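Local coordinates for protein novel immune-type receptor 11 (Ictalurus punctatus, PDB 2QTE) that probably acts as an immune receptor of bony fish, belonging to a multigene family of which a member mediates allogeneic recognition, at residues V26-K29 / D30-A33; F62-S65 / R66-M69. The protein carries 1 engineered substitution. All coordinates share one frame; numbering follows the deposited sequence.

Contact 1 of 2, residues V26-K29 / D30-A33; sequences VTNK and DNLA. Engineered in segment 30-33: Asp-30 (natural residue Asn).
Val-26 lays its CG2 methyl against CD2 of Leu-32, 3.7 Å away, the two side chains meeting at about a right angle. This is the apolar touch of the contact; the rest is mainly backbone. Asn-31 N donates to Asn-28 O over 2.7 Å in a nearly straight bond (168°), and Leu-32 N reaches Lys-29 O at 3.3 Å from above the carbonyl plane, a more bent bond. Two successive i to i+3 bonds of this kind make a single 3-10 turn centred on Lys-29 and Asp-30, in the loop that corresponds to CDR1 of variable domains. CG of Asn-28 lies anti to the backbone N (chi1 -165°), which swings the amide over the start of the turn and sets OD1 3.1 Å from CB of Asp-30. Asp-30 is engineered, replacing the natural asparagine; its carboxylate plane stands 72° from the Asn-28 amide. Asn-28 OD1 and Asp-30 OD2 are 3.4 Å apart and, both being acceptors, make no bond. On the approach to the turn, Glu-95 accepts hydrogen bonds from the backbone N atoms of Thr-27 and Asn-28, while Leu-32 also packs on Cys-93, whose disulfide to Cys-21 pins the two sheets together. Apolar inside at Leu-32, the turn carries amides and a carboxylate outside, where the engineered charge probably makes the corner more negative.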
loop_
_atom_site.group_PDB
_atom_site.type_symbol
_atom_site.label_atom_id
_atom_site.label_comp_id
_atom_site.label_asym_id
_atom_site.label_seq_id
_atom_site.Cartn_x
_atom_site.Cartn_y
_atom_site.Cartn_z
ATOM N N VAL A 26 1.860 -17.750 -4.456
ATOM C CA VAL A 26 2.057 -17.200 -3.133
ATOM C C VAL A 26 3.130 -18.035 -2.439
ATOM O O VAL A 26 3.026 -19.253 -2.387
ATOM C CB VAL A 26 0.740 -17.218 -2.316
ATOM C CG1 VAL A 26 1.000 -16.875 -0.851
ATOM C CG2 VAL A 26 -0.290 -16.273 -2.930
ATOM N N THR A 27 4.151 -17.398 -1.890
ATOM C CA THR A 27 5.218 -18.154 -1.225
ATOM C C THR A 27 4.776 -18.713 0.152
ATOM O O THR A 27 4.967 -19.904 0.463
ATOM C CB THR A 27 6.502 -17.297 -1.080
ATOM O OG1 THR A 27 6.739 -16.559 -2.293
ATOM C CG2 THR A 27 7.699 -18.174 -0.767
ATOM N N ASN A 28 4.178 -17.847 0.962
ATOM C CA ASN A 28 3.746 -18.186 2.313
ATOM C C ASN A 28 2.305 -17.690 2.457
ATOM O O ASN A 28 2.080 -16.545 2.845
ATOM C CB ASN A 28 4.673 -17.479 3.300
ATOM C CG ASN A 28 4.576 -18.013 4.703
ATOM O OD1 ASN A 28 3.495 -18.091 5.271
ATOM N ND2 ASN A 28 5.729 -18.346 5.296
ATOM N N LYS A 29 1.339 -18.553 2.119
ATOM C CA LYS A 29 -0.109 -18.223 2.186
ATOM C C LYS A 29 -0.404 -17.344 3.366
ATOM O O LYS A 29 -1.256 -16.469 3.302
ATOM C CB LYS A 29 -0.970 -19.492 2.253
ATOM C CG LYS A 29 -1.738 -19.817 0.977
ATOM C CD LYS A 29 -0.943 -20.658 -0.004
ATOM C CE LYS A 29 -1.838 -21.175 -1.117
ATOM N NZ LYS A 29 -2.912 -22.116 -0.649
ATOM N N ASP A 30 0.346 -17.559 4.432
ATOM C CA ASP A 30 0.111 -16.906 5.693
ATOM C C ASP A 30 0.432 -15.413 5.761
ATOM O O ASP A 30 -0.059 -14.758 6.658
ATOM C CB ASP A 30 0.854 -17.649 6.808
ATOM C CG ASP A 30 0.609 -19.170 6.777
ATOM O OD1 ASP A 30 -0.414 -19.629 6.184
ATOM O OD2 ASP A 30 1.466 -19.889 7.361
ATOM N N ASN A 31 1.240 -14.880 4.841
ATOM C CA ASN A 31 1.520 -13.433 4.810
ATOM C C ASN A 31 0.788 -12.736 3.678
ATOM O O ASN A 31 1.213 -11.667 3.194
ATOM C CB ASN A 31 3.028 -13.128 4.724
ATOM C CG ASN A 31 3.810 -13.698 5.892
ATOM O OD1 ASN A 31 3.365 -14.625 6.542
ATOM N ND2 ASN A 31 4.994 -13.156 6.144
ATOM N N LEU A 32 -0.331 -13.330 3.279
ATOM C CA LEU A 32 -1.121 -12.793 2.197
ATOM C C LEU A 32 -2.394 -12.110 2.723
ATOM O O LEU A 32 -3.032 -12.606 3.672
ATOM C CB LEU A 32 -1.441 -13.900 1.228
ATOM C CG LEU A 32 -2.314 -13.590 0.048
ATOM C CD1 LEU A 32 -1.586 -12.760 -1.003
ATOM C CD2 LEU A 32 -2.777 -14.907 -0.521
ATOM N N ALA A 33 -2.714 -10.950 2.140
ATOM C CA ALA A 33 -3.742 -10.094 2.690
ATOM C C ALA A 33 -4.187 -9.085 1.667
ATOM O O ALA A 33 -3.447 -8.770 0.731
ATOM C CB ALA A 33 -3.186 -9.346 3.937
#

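Contact 2 of 2, residues F62-S65 / R66-M69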
loop_
_atom_site.group_PDB
_atom_site.type_symbol
_atom_site.label_atom_id
_atom_site.label_comp_id
_atom_site.label_asym_id
_atom_site.label_seq_id
_atom_site.Cartn_x
_atom_site.Cartn_y
_atom_site.Cartn_z
ATOM N N PHE A 62 -13.523 -4.837 12.311
ATOM C CA PHE A 62 -14.312 -4.607 11.104
ATOM C C PHE A 62 -15.723 -5.178 11.285
ATOM O O PHE A 62 -15.898 -6.387 11.441
ATOM C CB PHE A 62 -13.668 -5.193 9.842
ATOM C CG PHE A 62 -14.318 -4.692 8.601
ATOM C CD1 PHE A 62 -14.434 -3.310 8.393
ATOM C CD2 PHE A 62 -14.872 -5.579 7.661
ATOM C CE1 PHE A 62 -15.097 -2.788 7.263
ATOM C CE2 PHE A 62 -15.509 -5.088 6.500
ATOM C CZ PHE A 62 -15.625 -3.688 6.295
ATOM N N LYS A 63 -16.729 -4.316 11.333
ATOM C CA LYS A 63 -18.067 -4.801 11.588
ATOM C C LYS A 63 -18.966 -4.660 10.346
ATOM O O LYS A 63 -19.802 -3.743 10.279
ATOM C CB LYS A 63 -18.667 -4.085 12.788
ATOM C CG LYS A 63 -17.944 -4.427 14.094
ATOM C CD LYS A 63 -18.737 -4.040 15.322
ATOM C CE LYS A 63 -17.809 -3.905 16.539
ATOM N NZ LYS A 63 -17.081 -5.177 16.947
ATOM N N ASP A 64 -18.751 -5.521 9.344
ATOM C CA ASP A 64 -19.558 -5.426 8.108
ATOM C C ASP A 64 -19.681 -6.718 7.301
ATOM O O ASP A 64 -18.841 -7.030 6.423
ATOM C CB ASP A 64 -19.101 -4.294 7.193
ATOM C CG ASP A 64 -20.216 -3.847 6.239
ATOM O OD1 ASP A 64 -20.934 -4.729 5.750
ATOM O OD2 ASP A 64 -20.391 -2.627 5.996
ATOM N N SER A 65 -20.791 -7.392 7.525
ATOM C CA SER A 65 -20.994 -8.727 7.017
ATOM C C SER A 65 -21.397 -8.744 5.542
ATOM O O SER A 65 -21.742 -9.811 5.019
ATOM C CB SER A 65 -22.034 -9.423 7.891
ATOM O OG SER A 65 -21.361 -9.852 9.073
ATOM N N ARG A 66 -21.339 -7.576 4.863
ATOM C CA ARG A 66 -21.484 -7.535 3.393
ATOM C C ARG A 66 -20.267 -8.131 2.670
ATOM O O ARG A 66 -20.419 -8.622 1.558
ATOM C CB ARG A 66 -21.774 -6.122 2.861
ATOM C CG ARG A 66 -23.254 -5.624 3.166
ATOM C CD ARG A 66 -23.478 -4.127 2.862
ATOM N NE ARG A 66 -22.315 -3.407 3.311
ATOM C CZ ARG A 66 -21.473 -2.785 2.500
ATOM N NH1 ARG A 66 -20.389 -2.201 3.029
ATOM N NH2 ARG A 66 -21.720 -2.735 1.191
ATOM N N PHE A 67 -19.085 -8.051 3.299
ATOM C CA PHE A 67 -17.846 -8.586 2.737
ATOM C C PHE A 67 -17.662 -10.050 3.065
ATOM O O PHE A 67 -18.039 -10.505 4.155
ATOM C CB PHE A 67 -16.613 -7.806 3.232
ATOM C CG PHE A 67 -16.559 -6.359 2.720
ATOM C CD1 PHE A 67 -17.476 -5.408 3.175
ATOM C CD2 PHE A 67 -15.622 -5.978 1.812
ATOM C CE1 PHE A 67 -17.436 -4.049 2.683
ATOM C CE2 PHE A 67 -15.548 -4.646 1.323
ATOM C CZ PHE A 67 -16.451 -3.688 1.754
ATOM N N SER A 68 -17.038 -10.773 2.135
ATOM C CA SER A 68 -16.677 -12.184 2.314
ATOM C C SER A 68 -15.537 -12.407 1.365
ATOM O O SER A 68 -15.089 -11.468 0.698
ATOM C CB SER A 68 -17.819 -13.138 1.974
ATOM O OG SER A 68 -18.294 -12.953 0.657
ATOM N N MET A 69 -15.023 -13.622 1.338
ATOM C CA MET A 69 -13.988 -13.978 0.387
ATOM C C MET A 69 -14.244 -15.365 -0.140
ATOM O O MET A 69 -14.938 -16.167 0.480
ATOM C CB MET A 69 -12.611 -13.968 1.061
ATOM C CG MET A 69 -12.099 -12.613 1.474
ATOM S SD MET A 69 -10.317 -12.512 1.726
ATOM C CE MET A 69 -9.858 -12.615 0.017
HETATM O O HOH W 1 -17.601 -10.041 6.902
HETATM O O HOH W 2 -20.433 -12.208 4.356
#
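Asp-64 OD1 is gripped by two nitrogens of Arg-66: its backbone N donates at 3.0 Å, nearly along the C-O axis, and NE adds a weak bond at 3.1 Å. The other oxygen, OD2, takes the salt bridge from Arg-66 NH1, also 3.0 Å long, from above the carboxylate plane but within the guanidinium plane, the two planes being 61° apart. The arginine chain bends at chi3 (-41°), folding the guanidinium back toward the aspartate. With an alanine at Asp-64, Arg-66 N would probably lose its side-chain acceptor, and NE and NH1 their carboxylate, freeing the guanidinium to turn, although NH2 keeps its other partners. The OD1 bond to the backbone N forms an Asx turn, laid over the type I turn from Asp-64 to Phe-67, in which Phe-67 N meets Asp-64 O at 3.3 Å. Two waters bind Phe-67 O, one shared with Asp-64 O and the other with Ser-65 O. Phe-62 turns its CE2-CZ edge to the face of Phe-67 in a T-shaped stack, centroids 5.5 Å apart and planes at 80°. Phe-46 of strand 44-49 stacks edge-to-face with both rings. Arg-66 NH2 makes a salt bridge to Asp-87, a pair characteristic of V-set immunoglobulin domains, and a hydrogen bond to Gly-82 O. The turn into strand 67-71 is thus tied to the loop after strand 76-80, while Phe-67 touches Ile-80 of that strand and Arg-36 of strand 32-37.

Contact 1 comes first along the chain and opens strand 32-37 of the six-stranded sheet; contact 2 follows and opens strand 67-71, an outermost strand of the three-stranded sheet. Their centres are about 21 Å apart and their nearest atoms about 7 Å, so they do not touch. Each turn delivers the chain into one sheet of the immunoglobulin variable-type sandwich. Strand 32-37 connects them indirectly: its Trp-34 and Arg-36 meet Met-69 and Phe-67 of contact 2. Contact 1, at the CDR1-like end, lies beside Ile-99 and Ile-100 of the second subunit and might influence recognition, whereas no other chain of the assembly touches contact 2, which probably helps tie its end of the domain together.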